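Local coordinates for calcium-regulated actin-bundling protein (Dictyostelium discoideum, PDB 4X3N), which binds actin filaments and bundles them under calcium regulation, and may contribute to the structure and reorganization of filopodia and pseudopodia during cell movement, at residues K59-F63 with Y122-Q126; K185-L190 with S243-V248; E192-I197 with Q236-L241. All blocks are in the same frame, centred on the assembly; numbering follows the deposited sequence.

Contact 1: residues K59-F63 with Y122-Q126; sequences KEAEF and YPISQ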
ATOM      1  N   LYS A  59      14.304  26.932 -19.776  1.00 24.02           N
ATOM      2  CA  LYS A  59      15.190  27.610 -18.818  1.00 24.03           C
ATOM      3  C   LYS A  59      15.060  27.127 -17.390  1.00 24.65           C
ATOM      4  O   LYS A  59      15.945  27.432 -16.551  1.00 25.97           O
ATOM      5  CB  LYS A  59      14.950  29.108 -18.885  1.00 32.40           C
ATOM      6  CG  LYS A  59      15.284  29.738 -20.248  1.00 39.87           C
ATOM      7  CD  LYS A  59      14.658  31.144 -20.403  1.00 50.56           C
ATOM      8  CE  LYS A  59      14.999  32.042 -19.203  1.00 54.83           C
ATOM      9  NZ  LYS A  59      14.851  33.516 -19.386  1.00 57.05           N
ATOM     10  N   GLU A  60      13.993  26.367 -17.088  1.00 21.42           N
ATOM     11  CA  GLU A  60      13.862  25.726 -15.780  1.00 20.29           C
ATOM     12  C   GLU A  60      14.414  24.330 -15.783  1.00 21.81           C
ATOM     13  O   GLU A  60      14.467  23.673 -14.745  1.00 20.28           O
ATOM     14  CB  GLU A  60      12.422  25.614 -15.375  1.00 21.26           C
ATOM     15  CG  GLU A  60      11.674  26.917 -15.556  1.00 25.32           C
ATOM     16  CD  GLU A  60      12.260  28.086 -14.775  1.00 26.15           C
ATOM     17  OE1 GLU A  60      12.385  27.962 -13.525  1.00 29.69           O
ATOM     18  OE2 GLU A  60      12.496  29.165 -15.416  1.00 27.36           O
ATOM     19  N   ALA A  61      14.847  23.871 -16.932  1.00 24.82           N
ATOM     20  CA  ALA A  61      15.334  22.498 -16.992  1.00 23.38           C
ATOM     21  C   ALA A  61      16.323  22.191 -15.903  1.00 22.52           C
ATOM     22  O   ALA A  61      16.223  21.175 -15.209  1.00 24.18           O
ATOM     23  CB  ALA A  61      15.910  22.192 -18.368  1.00 22.04           C
ATOM     24  N   GLU A  62      17.261  23.066 -15.683  1.00 21.70           N
ATOM     25  CA  GLU A  62      18.256  22.853 -14.665  1.00 21.61           C
ATOM     26  C   GLU A  62      17.667  22.673 -13.256  1.00 22.01           C
ATOM     27  O   GLU A  62      18.135  21.859 -12.493  1.00 20.75           O
ATOM     28  CB  GLU A  62      19.295  23.979 -14.664  1.00 21.38           C
ATOM     29  CG  GLU A  62      20.380  23.811 -13.627  1.00 21.33           C
ATOM     30  CD  GLU A  62      21.192  22.544 -13.829  1.00 24.33           C
ATOM     31  OE1 GLU A  62      21.236  21.971 -14.941  1.00 24.05           O
ATOM     32  OE2 GLU A  62      21.737  22.052 -12.827  1.00 23.99           O
ATOM     33  N   PHE A  63      16.645  23.438 -12.928  1.00 22.37           N
ATOM     34  CA  PHE A  63      16.021  23.259 -11.663  1.00 24.49           C
ATOM     35  C   PHE A  63      15.281  21.918 -11.605  1.00 20.61           C
ATOM     36  O   PHE A  63      15.264  21.215 -10.604  1.00 23.57           O
ATOM     37  CB  PHE A  63      15.019  24.380 -11.481  1.00 24.45           C
ATOM     38  CG  PHE A  63      14.378  24.387 -10.151  1.00 28.18           C
ATOM     39  CD1 PHE A  63      13.256  23.577  -9.890  1.00 28.55           C
ATOM     40  CD2 PHE A  63      14.835  25.250  -9.149  1.00 26.48           C
ATOM     41  CE1 PHE A  63      12.661  23.599  -8.636  1.00 30.76           C
ATOM     42  CE2 PHE A  63      14.222  25.283  -7.901  1.00 27.55           C
ATOM     43  CZ  PHE A  63      13.161  24.438  -7.621  1.00 28.71           C
ATOM     44  N   TYR A 122      15.258  30.875 -10.789  1.00 32.88           N
ATOM     45  CA  TYR A 122      14.139  30.066 -11.308  1.00 28.95           C
ATOM     46  C   TYR A 122      12.832  30.404 -10.617  1.00 31.95           C
ATOM     47  O   TYR A 122      12.233  29.525  -9.987  1.00 30.93           O
ATOM     48  CB  TYR A 122      14.461  28.593 -11.080  1.00 29.01           C
ATOM     49  CG  TYR A 122      15.790  28.174 -11.671  1.00 26.06           C
ATOM     50  CD1 TYR A 122      15.916  27.982 -13.038  1.00 27.64           C
ATOM     51  CD2 TYR A 122      16.903  28.046 -10.893  1.00 26.30           C
ATOM     52  CE1 TYR A 122      17.097  27.596 -13.588  1.00 27.49           C
ATOM     53  CE2 TYR A 122      18.117  27.671 -11.438  1.00 25.21           C
ATOM     54  CZ  TYR A 122      18.180  27.460 -12.795  1.00 26.55           C
ATOM     55  OH  TYR A 122      19.300  27.078 -13.414  1.00 28.87           O
ATOM     56  N   PRO A 123      12.368  31.684 -10.721  1.00 32.49           N
ATOM     57  CA  PRO A 123      11.205  32.056  -9.927  1.00 31.85           C
ATOM     58  C   PRO A 123      10.003  31.159 -10.238  1.00 29.65           C
ATOM     59  O   PRO A 123       9.313  30.731  -9.346  1.00 30.28           O
ATOM     60  CB  PRO A 123      10.929  33.524 -10.360  1.00 32.18           C
ATOM     61  CG  PRO A 123      11.699  33.715 -11.640  1.00 32.96           C
ATOM     62  CD  PRO A 123      12.912  32.847 -11.448  1.00 34.24           C
ATOM     63  N   ILE A 124       9.775  30.846 -11.503  1.00 30.57           N
ATOM     64  CA  ILE A 124       8.542  30.140 -11.866  1.00 30.15           C
ATOM     65  C   ILE A 124       8.575  28.678 -11.362  1.00 28.70           C
ATOM     66  O   ILE A 124       7.549  28.028 -11.286  1.00 27.78           O
ATOM     67  CB  ILE A 124       8.265  30.240 -13.375  1.00 33.27           C
ATOM     68  CG1 ILE A 124       6.837  29.843 -13.658  1.00 36.80           C
ATOM     69  CG2 ILE A 124       9.202  29.355 -14.160  1.00 34.47           C
ATOM     70  CD1 ILE A 124       6.485  29.779 -15.128  1.00 41.67           C
ATOM     71  N   SER A 125       9.751  28.183 -10.995  1.00 23.84           N
ATOM     72  CA  SER A 125       9.871  26.907 -10.397  1.00 24.99           C
ATOM     73  C   SER A 125       9.698  26.864  -8.903  1.00 24.82           C
ATOM     74  O   SER A 125       9.768  25.812  -8.356  1.00 22.44           O
ATOM     75  CB  SER A 125      11.255  26.346 -10.719  1.00 24.84           C
ATOM     76  OG  SER A 125      11.362  26.038 -12.070  1.00 23.01           O
ATOM     77  N   GLN A 126       9.517  28.000  -8.214  1.00 26.36           N
ATOM     78  CA  GLN A 126       9.574  27.960  -6.773  1.00 26.64           C
ATOM     79  C   GLN A 126       8.317  27.306  -6.254  1.00 28.64           C
ATOM     80  O   GLN A 126       7.241  27.657  -6.696  1.00 28.59           O
ATOM     81  CB  GLN A 126       9.661  29.378  -6.150  1.00 30.24           C
ATOM     82  CG  GLN A 126      11.029  30.043  -6.378  1.00 28.52           C
ATOM     83  CD  GLN A 126      12.183  29.095  -6.199  1.00 26.84           C
ATOM     84  OE1 GLN A 126      12.566  28.748  -5.066  1.00 26.29           O
ATOM     85  NE2 GLN A 126      12.805  28.716  -7.319  1.00 26.35           N
TER
HETATM   86  O   HOH W   1      11.653  31.349 -13.746  1.00 35.49           O
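A short 3-10 turn, residues 123-125, lies in the loop between helices 116-121 and 132-143. It packs against residues 59-63, which run into helix 61-79. Tyr122 comes first, where the chain leaves helical geometry. Its ring packs against Lys59, Glu60, Glu62 and Phe63. Phe63 CB sits over one face, 4.0 Å from the centroid of the Tyr122 ring, a CH-pi contact. Lys59 O lies at the ring edge, 3.2 Å from Tyr122 CE1. The Phe63 and Tyr122 rings are oblique, with planes at 54°. Pro123 starts the turn and points away. Ile124 touches the carboxylate of Glu60, with Ile124 CG2 3.4 Å from Glu60 CD. A water donates to Glu60 OE2 at 2.9 Å and accepts from Ile124 N at 3.0 Å. Ser125 OG gives the direct polar link, donating to Glu60 OE1 at 2.6 Å. So the buried carboxylate of Glu60 meets the turn directly through OE1 and by way of water through OE2. Ser125 OG is also hydrogen-bonded to Tyr161 OH. Ser125 CB sits over the Phe63 ring, 3.6 Å from its centroid. Gln126 closes the segment. Gln160, at the end of helix 153-160 of the calcium-binding EF-hand, is hydrogen-bonded to Gln126 O and Ile124 O, which ties the turn to that unit. Gln126 NE2 donates a hydrogen bond to Tyr122 O at 2.8 Å and lies 3.8 Å from Phe63 CE2.

Contact 2: residues K185-L190 with S243-V248; sequences KARLAL and SAEAAV
Residues 185-190 and 243-248 are both regular alpha helix, pieces of the longer helices 181-211 and 232-255. Backbone hydrogen bonds include Ala189 N to Lys185 O, 2.9 Å, and Val248 N to Ala244 O, 2.7 Å. The segments run antiparallel. Their N-to-C directions differ by 162°, with a signed crossing angle of -162°, and the axes approach to 8.2 Å. The register sets Ala186 CA 4.7 Å from Ala247 CA and Ala189 CA 4.8 Å from Ala244 CA. Alanine makes this closeness possible, because a methyl group needs little room. Ala186 CB is 4.0 Å from Ala247 CB and 3.7 Å from Ala247 O. Ala189 CB lies between Ala244 and Ala247, 3.7 Å from Ala244 CA and 4.1 Å from Ala247 CB.

The larger side chains, Leu190 and Val248, meet beside the alanines, on the side of helix 273-290. Leu190 takes the mt rotamer (chi1 -77°, chi2 161°). Its CB leaves sideways, but its end comes nearer the partner helix: Leu190 CD2 is 4.0 Å from Ala244 CB, and Leu190 CD1 is 3.9 Å from Val248 CG2. Val248 is t (chi1 165°), and its CG2 lies 4.1 Å from Ala186 CB. Met279 of helix 273-290 touches Ala186 and Leu190, and Asn280 touches Val248.

Polar groups turn elsewhere. The end of Lys185 leads away. Arg187 forms a salt bridge with Glu179, and Glu245 with Arg249 and Lys287. Close, alanine-rich antiparallel packing of this kind, with contact residues three and four apart, resembles the Alacoil form of the antiparallel coiled coil.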
ATOM      1  N   LYS A 185      18.543   4.316 -27.477  1.00 29.12           N
ATOM      2  CA  LYS A 185      19.883   3.716 -27.330  1.00 27.66           C
ATOM      3  C   LYS A 185      20.721   4.463 -26.346  1.00 28.23           C
ATOM      4  O   LYS A 185      21.378   3.872 -25.505  1.00 28.51           O
ATOM      5  CB  LYS A 185      20.602   3.670 -28.671  1.00 30.29           C
ATOM      6  CG  LYS A 185      20.194   2.444 -29.487  1.00 34.76           C
ATOM      7  CD  LYS A 185      20.916   2.414 -30.846  1.00 39.61           C
ATOM      8  CE  LYS A 185      20.712   1.097 -31.640  1.00 42.60           C
ATOM      9  NZ  LYS A 185      19.285   0.821 -31.957  1.00 41.87           N
ATOM     10  N   ALA A 186      20.713   5.782 -26.469  1.00 25.79           N
ATOM     11  CA  ALA A 186      21.496   6.615 -25.637  1.00 25.80           C
ATOM     12  C   ALA A 186      20.977   6.585 -24.196  1.00 24.06           C
ATOM     13  O   ALA A 186      21.773   6.521 -23.256  1.00 24.06           O
ATOM     14  CB  ALA A 186      21.457   8.051 -26.195  1.00 28.68           C
ATOM     15  N   ARG A 187      19.647   6.604 -24.005  1.00 22.22           N
ATOM     16  CA  ARG A 187      19.094   6.482 -22.639  1.00 22.83           C
ATOM     17  C   ARG A 187      19.566   5.147 -21.973  1.00 23.62           C
ATOM     18  O   ARG A 187      20.015   5.092 -20.841  1.00 21.67           O
ATOM     19  CB  ARG A 187      17.564   6.468 -22.694  1.00 23.40           C
ATOM     20  CG  ARG A 187      16.953   6.268 -21.320  1.00 24.30           C
ATOM     21  CD  ARG A 187      15.465   6.547 -21.268  1.00 26.69           C
ATOM     22  NE  ARG A 187      14.677   5.877 -22.284  1.00 26.27           N
ATOM     23  CZ  ARG A 187      14.305   4.596 -22.226  1.00 24.95           C
ATOM     24  NH1 ARG A 187      14.706   3.773 -21.270  1.00 27.92           N
ATOM     25  NH2 ARG A 187      13.546   4.127 -23.167  1.00 28.28           N
ATOM     26  N   LEU A 188      19.443   4.073 -22.705  1.00 22.97           N
ATOM     27  CA  LEU A 188      19.848   2.781 -22.173  1.00 27.26           C
ATOM     28  C   LEU A 188      21.334   2.674 -21.974  1.00 26.09           C
ATOM     29  O   LEU A 188      21.771   1.990 -21.052  1.00 27.11           O
ATOM     30  CB  LEU A 188      19.381   1.642 -23.090  1.00 27.56           C
ATOM     31  CG  LEU A 188      17.870   1.526 -23.209  1.00 32.11           C
ATOM     32  CD1 LEU A 188      17.486   0.500 -24.293  1.00 34.84           C
ATOM     33  CD2 LEU A 188      17.301   1.155 -21.863  1.00 33.31           C
ATOM     34  N   ALA A 189      22.127   3.334 -22.804  1.00 24.33           N
ATOM     35  CA  ALA A 189      23.539   3.382 -22.523  1.00 23.99           C
ATOM     36  C   ALA A 189      23.838   4.115 -21.206  1.00 23.68           C
ATOM     37  O   ALA A 189      24.714   3.741 -20.416  1.00 21.00           O
ATOM     38  CB  ALA A 189      24.268   4.057 -23.674  1.00 24.56           C
ATOM     39  N   LEU A 190      23.135   5.212 -20.985  1.00 23.95           N
ATOM     40  CA  LEU A 190      23.211   5.881 -19.681  1.00 24.60           C
ATOM     41  C   LEU A 190      22.759   4.963 -18.523  1.00 24.30           C
ATOM     42  O   LEU A 190      23.400   4.929 -17.496  1.00 25.23           O
ATOM     43  CB  LEU A 190      22.456   7.204 -19.712  1.00 22.80           C
ATOM     44  CG  LEU A 190      23.198   8.356 -20.425  1.00 22.57           C
ATOM     45  CD1 LEU A 190      22.288   9.486 -20.847  1.00 22.60           C
ATOM     46  CD2 LEU A 190      24.360   8.871 -19.622  1.00 21.43           C
ATOM     47  N   SER A 243      30.799   4.494 -23.964  1.00 26.82           N
ATOM     48  CA  SER A 243      29.701   4.076 -24.796  1.00 28.56           C
ATOM     49  C   SER A 243      28.596   5.060 -24.689  1.00 26.10           C
ATOM     50  O   SER A 243      27.941   5.340 -25.688  1.00 26.90           O
ATOM     51  CB  SER A 243      29.144   2.742 -24.420  1.00 31.81           C
ATOM     52  OG  SER A 243      30.244   1.886 -24.314  1.00 46.16           O
ATOM     53  N   ALA A 244      28.299   5.466 -23.458  1.00 25.21           N
ATOM     54  CA  ALA A 244      27.155   6.409 -23.248  1.00 26.71           C
ATOM     55  C   ALA A 244      27.384   7.648 -24.054  1.00 24.19           C
ATOM     56  O   ALA A 244      26.471   8.179 -24.700  1.00 28.57           O
ATOM     57  CB  ALA A 244      27.010   6.804 -21.791  1.00 25.28           C
ATOM     58  N   GLU A 245      28.607   8.153 -23.946  1.00 24.32           N
ATOM     59  CA  GLU A 245      28.959   9.409 -24.576  1.00 29.01           C
ATOM     60  C   GLU A 245      28.822   9.362 -26.068  1.00 30.14           C
ATOM     61  O   GLU A 245      28.318  10.304 -26.703  1.00 27.35           O
ATOM     62  CB  GLU A 245      30.392   9.833 -24.195  1.00 29.79           C
ATOM     63  CG  GLU A 245      30.777  11.128 -24.902  1.00 34.75           C
ATOM     64  CD  GLU A 245      31.921  11.898 -24.227  1.00 37.35           C
ATOM     65  OE1 GLU A 245      32.473  11.486 -23.207  1.00 37.69           O
ATOM     66  OE2 GLU A 245      32.301  12.944 -24.735  1.00 45.66           O
ATOM     67  N   ALA A 246      29.251   8.251 -26.651  1.00 29.66           N
ATOM     68  CA  ALA A 246      29.114   8.054 -28.087  1.00 30.20           C
ATOM     69  C   ALA A 246      27.665   7.957 -28.462  1.00 27.77           C
ATOM     70  O   ALA A 246      27.222   8.450 -29.499  1.00 26.08           O
ATOM     71  CB  ALA A 246      29.863   6.795 -28.555  1.00 28.39           C
ATOM     72  N   ALA A 247      26.892   7.278 -27.665  1.00 25.24           N
ATOM     73  CA  ALA A 247      25.520   7.129 -28.040  1.00 26.19           C
ATOM     74  C   ALA A 247      24.804   8.504 -27.896  1.00 27.98           C
ATOM     75  O   ALA A 247      23.972   8.884 -28.729  1.00 29.05           O
ATOM     76  CB  ALA A 247      24.860   6.106 -27.151  1.00 28.29           C
ATOM     77  N   VAL A 248      25.097   9.214 -26.825  1.00 27.67           N
ATOM     78  CA  VAL A 248      24.472  10.573 -26.612  1.00 28.59           C
ATOM     79  C   VAL A 248      24.791  11.505 -27.786  1.00 31.48           C
ATOM     80  O   VAL A 248      23.877  12.104 -28.381  1.00 27.94           O
ATOM     81  CB  VAL A 248      24.914  11.163 -25.273  1.00 25.72           C
ATOM     82  CG1 VAL A 248      24.626  12.643 -25.181  1.00 26.60           C
ATOM     83  CG2 VAL A 248      24.167  10.429 -24.160  1.00 28.31           C
TER

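Contact 3: residues E192-I197 with Q236-L241; sequences EVNKRI and QLNFAL
This contact belongs to an antiparallel pair of long helices, 181-211 and 232-255, in the F-actin-bundling C-terminal region, with helix 273-290 lying against both. Both segments, 192-197 and 236-241, are continuous alpha helix. Their axes come within 8.9 Å, and the N-to-C directions differ by 166°. Val193 CA faces Ala240 CA at 5.4 Å, and Arg196 CA faces Leu237 CA at 5.1 Å.

The apolar seam centres on Val193 and Leu237. Val193 is t (chi1 175°). Its CG1 lies 3.9 Å from Leu237 CD1 and 3.8 Å from Leu241 CD2, and its CG2 is 4.2 Å from Ala240 CB. Leu237 is tp (chi1 176°, chi2 49°), which brings its CD1 to 3.7 Å from Ile197 CG1. Ile197 and Leu241 are both mt. In helix 273-290, Lys286 touches Val193 and Leu241, and Tyr290 touches Ile197 and Leu237.

Arg196 points toward the partner helix with chi1 and chi2 both m and chi3 t. Its CB is 3.8 Å from Leu237 CA, and its CG is 3.8 Å from Ala240 CB. With Glu192 at chi1 t and chi2 p, Arg196 NE donates to Glu192 OE2 at 2.5 Å, a salt bridge one helical turn back. Lys195 NZ adds a long one, 3.6 Å from Glu192 OE2. Gln236 (mm) sets its OE1 over one face of the guanidinium, 3.1 Å from Arg196 NH1, but the angle is too poor for a hydrogen bond. The two segments are thus held by apolar contact, including the aliphatic part of Arg196, while its charge is paired within its own helix.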
ATOM      1  N   GLU A 192      23.030   1.792 -18.460  1.00 24.45           N
ATOM      2  CA  GLU A 192      24.123   0.861 -18.262  1.00 25.03           C
ATOM      3  C   GLU A 192      25.292   1.524 -17.443  1.00 23.92           C
ATOM      4  O   GLU A 192      25.950   0.866 -16.683  1.00 25.50           O
ATOM      5  CB  GLU A 192      24.552   0.339 -19.629  1.00 26.54           C
ATOM      6  CG  GLU A 192      25.853  -0.435 -19.649  1.00 31.77           C
ATOM      7  CD  GLU A 192      25.797  -1.728 -18.886  1.00 35.65           C
ATOM      8  OE1 GLU A 192      24.698  -2.255 -18.764  1.00 36.94           O
ATOM      9  OE2 GLU A 192      26.858  -2.182 -18.402  1.00 41.35           O
ATOM     10  N   VAL A 193      25.547   2.820 -17.571  1.00 22.05           N
ATOM     11  CA  VAL A 193      26.465   3.448 -16.656  1.00 22.33           C
ATOM     12  C   VAL A 193      25.973   3.307 -15.216  1.00 22.35           C
ATOM     13  O   VAL A 193      26.771   3.041 -14.320  1.00 21.83           O
ATOM     14  CB  VAL A 193      26.702   4.925 -16.970  1.00 21.69           C
ATOM     15  CG1 VAL A 193      27.575   5.574 -15.921  1.00 24.63           C
ATOM     16  CG2 VAL A 193      27.283   5.134 -18.358  1.00 24.44           C
ATOM     17  N   ASN A 194      24.671   3.525 -14.955  1.00 23.24           N
ATOM     18  CA  ASN A 194      24.173   3.325 -13.613  1.00 24.14           C
ATOM     19  C   ASN A 194      24.454   1.908 -13.137  1.00 25.97           C
ATOM     20  O   ASN A 194      24.913   1.685 -12.000  1.00 22.00           O
ATOM     21  CB  ASN A 194      22.701   3.604 -13.515  1.00 26.06           C
ATOM     22  CG  ASN A 194      22.428   5.094 -13.662  1.00 26.76           C
ATOM     23  OD1 ASN A 194      23.255   5.901 -13.295  1.00 26.56           O
ATOM     24  ND2 ASN A 194      21.304   5.437 -14.231  1.00 29.05           N
ATOM     25  N   LYS A 195      24.211   0.945 -14.004  1.00 25.21           N
ATOM     26  CA  LYS A 195      24.449  -0.408 -13.570  1.00 25.83           C
ATOM     27  C   LYS A 195      25.935  -0.586 -13.214  1.00 24.79           C
ATOM     28  O   LYS A 195      26.241  -1.235 -12.272  1.00 24.55           O
ATOM     29  CB  LYS A 195      23.960  -1.331 -14.665  1.00 31.87           C
ATOM     30  CG  LYS A 195      24.036  -2.797 -14.339  1.00 42.80           C
ATOM     31  CD  LYS A 195      23.303  -3.692 -15.378  1.00 51.05           C
ATOM     32  CE  LYS A 195      24.185  -4.247 -16.521  1.00 56.61           C
ATOM     33  NZ  LYS A 195      25.551  -4.796 -16.219  1.00 56.60           N
ATOM     34  N   ARG A 196      26.862  -0.057 -13.990  1.00 22.74           N
ATOM     35  CA  ARG A 196      28.292  -0.216 -13.671  1.00 23.33           C
ATOM     36  C   ARG A 196      28.713   0.569 -12.411  1.00 23.62           C
ATOM     37  O   ARG A 196      29.556   0.135 -11.668  1.00 22.13           O
ATOM     38  CB  ARG A 196      29.112   0.216 -14.844  1.00 24.01           C
ATOM     39  CG  ARG A 196      28.945  -0.619 -16.119  1.00 27.42           C
ATOM     40  CD  ARG A 196      29.186  -2.113 -15.812  1.00 30.76           C
ATOM     41  NE  ARG A 196      28.755  -2.912 -16.945  1.00 42.74           N
ATOM     42  CZ  ARG A 196      29.304  -4.065 -17.378  1.00 45.33           C
ATOM     43  NH1 ARG A 196      30.332  -4.647 -16.758  1.00 40.85           N
ATOM     44  NH2 ARG A 196      28.792  -4.653 -18.460  1.00 47.04           N
ATOM     45  N   ILE A 197      28.070   1.706 -12.171  1.00 21.98           N
ATOM     46  CA  ILE A 197      28.287   2.475 -10.971  1.00 22.79           C
ATOM     47  C   ILE A 197      27.865   1.679  -9.769  1.00 23.28           C
ATOM     48  O   ILE A 197      28.606   1.604  -8.768  1.00 24.90           O
ATOM     49  CB  ILE A 197      27.467   3.782 -11.000  1.00 23.36           C
ATOM     50  CG1 ILE A 197      28.119   4.810 -11.919  1.00 27.82           C
ATOM     51  CG2 ILE A 197      27.347   4.300  -9.580  1.00 24.26           C
ATOM     52  CD1 ILE A 197      27.228   6.001 -12.281  1.00 29.43           C
ATOM     53  N   GLN A 236      35.218  -1.355 -16.300  1.00 23.81           N
ATOM     54  CA  GLN A 236      33.965  -1.557 -17.009  1.00 25.49           C
ATOM     55  C   GLN A 236      33.159  -0.243 -16.959  1.00 26.99           C
ATOM     56  O   GLN A 236      32.513   0.151 -17.934  1.00 26.98           O
ATOM     57  CB  GLN A 236      33.192  -2.676 -16.344  1.00 28.91           C
ATOM     58  CG  GLN A 236      33.750  -4.095 -16.551  1.00 31.03           C
ATOM     59  CD  GLN A 236      33.667  -4.525 -18.001  1.00 38.11           C
ATOM     60  OE1 GLN A 236      32.675  -4.237 -18.725  1.00 38.08           O
ATOM     61  NE2 GLN A 236      34.697  -5.255 -18.449  1.00 43.49           N
ATOM     62  N   LEU A 237      33.203   0.432 -15.822  1.00 25.40           N
ATOM     63  CA  LEU A 237      32.510   1.744 -15.693  1.00 25.50           C
ATOM     64  C   LEU A 237      33.092   2.744 -16.663  1.00 24.83           C
ATOM     65  O   LEU A 237      32.366   3.372 -17.455  1.00 25.84           O
ATOM     66  CB  LEU A 237      32.617   2.211 -14.250  1.00 25.78           C
ATOM     67  CG  LEU A 237      32.058   3.572 -13.860  1.00 24.14           C
ATOM     68  CD1 LEU A 237      30.672   3.760 -14.360  1.00 28.07           C
ATOM     69  CD2 LEU A 237      32.073   3.699 -12.352  1.00 24.45           C
ATOM     70  N   ASN A 238      34.412   2.876 -16.661  1.00 25.59           N
ATOM     71  CA  ASN A 238      35.081   3.780 -17.609  1.00 26.21           C
ATOM     72  C   ASN A 238      34.695   3.541 -19.045  1.00 27.59           C
ATOM     73  O   ASN A 238      34.469   4.480 -19.810  1.00 30.68           O
ATOM     74  CB  ASN A 238      36.591   3.674 -17.492  1.00 26.41           C
ATOM     75  CG  ASN A 238      37.142   4.157 -16.137  1.00 31.10           C
ATOM     76  OD1 ASN A 238      36.543   4.963 -15.416  1.00 31.13           O
ATOM     77  ND2 ASN A 238      38.338   3.678 -15.815  1.00 31.30           N
ATOM     78  N   PHE A 239      34.573   2.275 -19.437  1.00 27.07           N
ATOM     79  CA  PHE A 239      34.200   1.970 -20.809  1.00 28.63           C
ATOM     80  C   PHE A 239      32.704   2.267 -21.018  1.00 25.61           C
ATOM     81  O   PHE A 239      32.308   2.739 -22.080  1.00 27.25           O
ATOM     82  CB  PHE A 239      34.559   0.514 -21.210  1.00 29.49           C
ATOM     83  CG  PHE A 239      36.004   0.328 -21.715  1.00 34.78           C
ATOM     84  CD1 PHE A 239      36.295   0.392 -23.086  1.00 32.73           C
ATOM     85  CD2 PHE A 239      37.067   0.096 -20.833  1.00 34.75           C
ATOM     86  CE1 PHE A 239      37.596   0.210 -23.553  1.00 35.84           C
ATOM     87  CE2 PHE A 239      38.384  -0.082 -21.307  1.00 38.78           C
ATOM     88  CZ  PHE A 239      38.650  -0.014 -22.665  1.00 36.29           C
ATOM     89  N   ALA A 240      31.872   1.967 -20.022  1.00 23.42           N
ATOM     90  CA  ALA A 240      30.434   2.240 -20.146  1.00 24.17           C
ATOM     91  C   ALA A 240      30.225   3.739 -20.355  1.00 24.86           C
ATOM     92  O   ALA A 240      29.365   4.139 -21.130  1.00 26.49           O
ATOM     93  CB  ALA A 240      29.726   1.792 -18.902  1.00 25.55           C
ATOM     94  N   LEU A 241      31.041   4.559 -19.692  1.00 25.55           N
ATOM     95  CA  LEU A 241      30.955   6.042 -19.854  1.00 27.01           C
ATOM     96  C   LEU A 241      31.270   6.489 -21.299  1.00 28.28           C
ATOM     97  O   LEU A 241      30.695   7.456 -21.806  1.00 28.56           O
ATOM     98  CB  LEU A 241      31.933   6.764 -18.916  1.00 28.91           C
ATOM     99  CG  LEU A 241      31.568   6.876 -17.446  1.00 33.08           C
ATOM    100  CD1 LEU A 241      32.754   7.360 -16.599  1.00 32.50           C
ATOM    101  CD2 LEU A 241      30.355   7.801 -17.294  1.00 31.90           C
TER

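How the contacts relate
Contacts 2 and 3 are neighbouring steps along one antiparallel helix pair, 181-211 with 232-255. Their centres lie 10 Å apart, and they touch where Ala244 CB meets Val193 CG2 at 3.8 Å. Contact 3 is nested inside the loop closed by contact 2. Contact 1 comes earlier in the chain. Its centre is 26 Å from that of contact 2 and 30 Å from that of contact 3, with nearest atoms about 14 and 16 Å apart. Helix 273-290 reaches all three: Trp277 and Arg281 meet contact 1, Met279 contact 2, and Tyr290 contact 3. Contact 1 is tied to the calcium-binding unit through Gln160, on the helix that carries the calcium ligand Glu155.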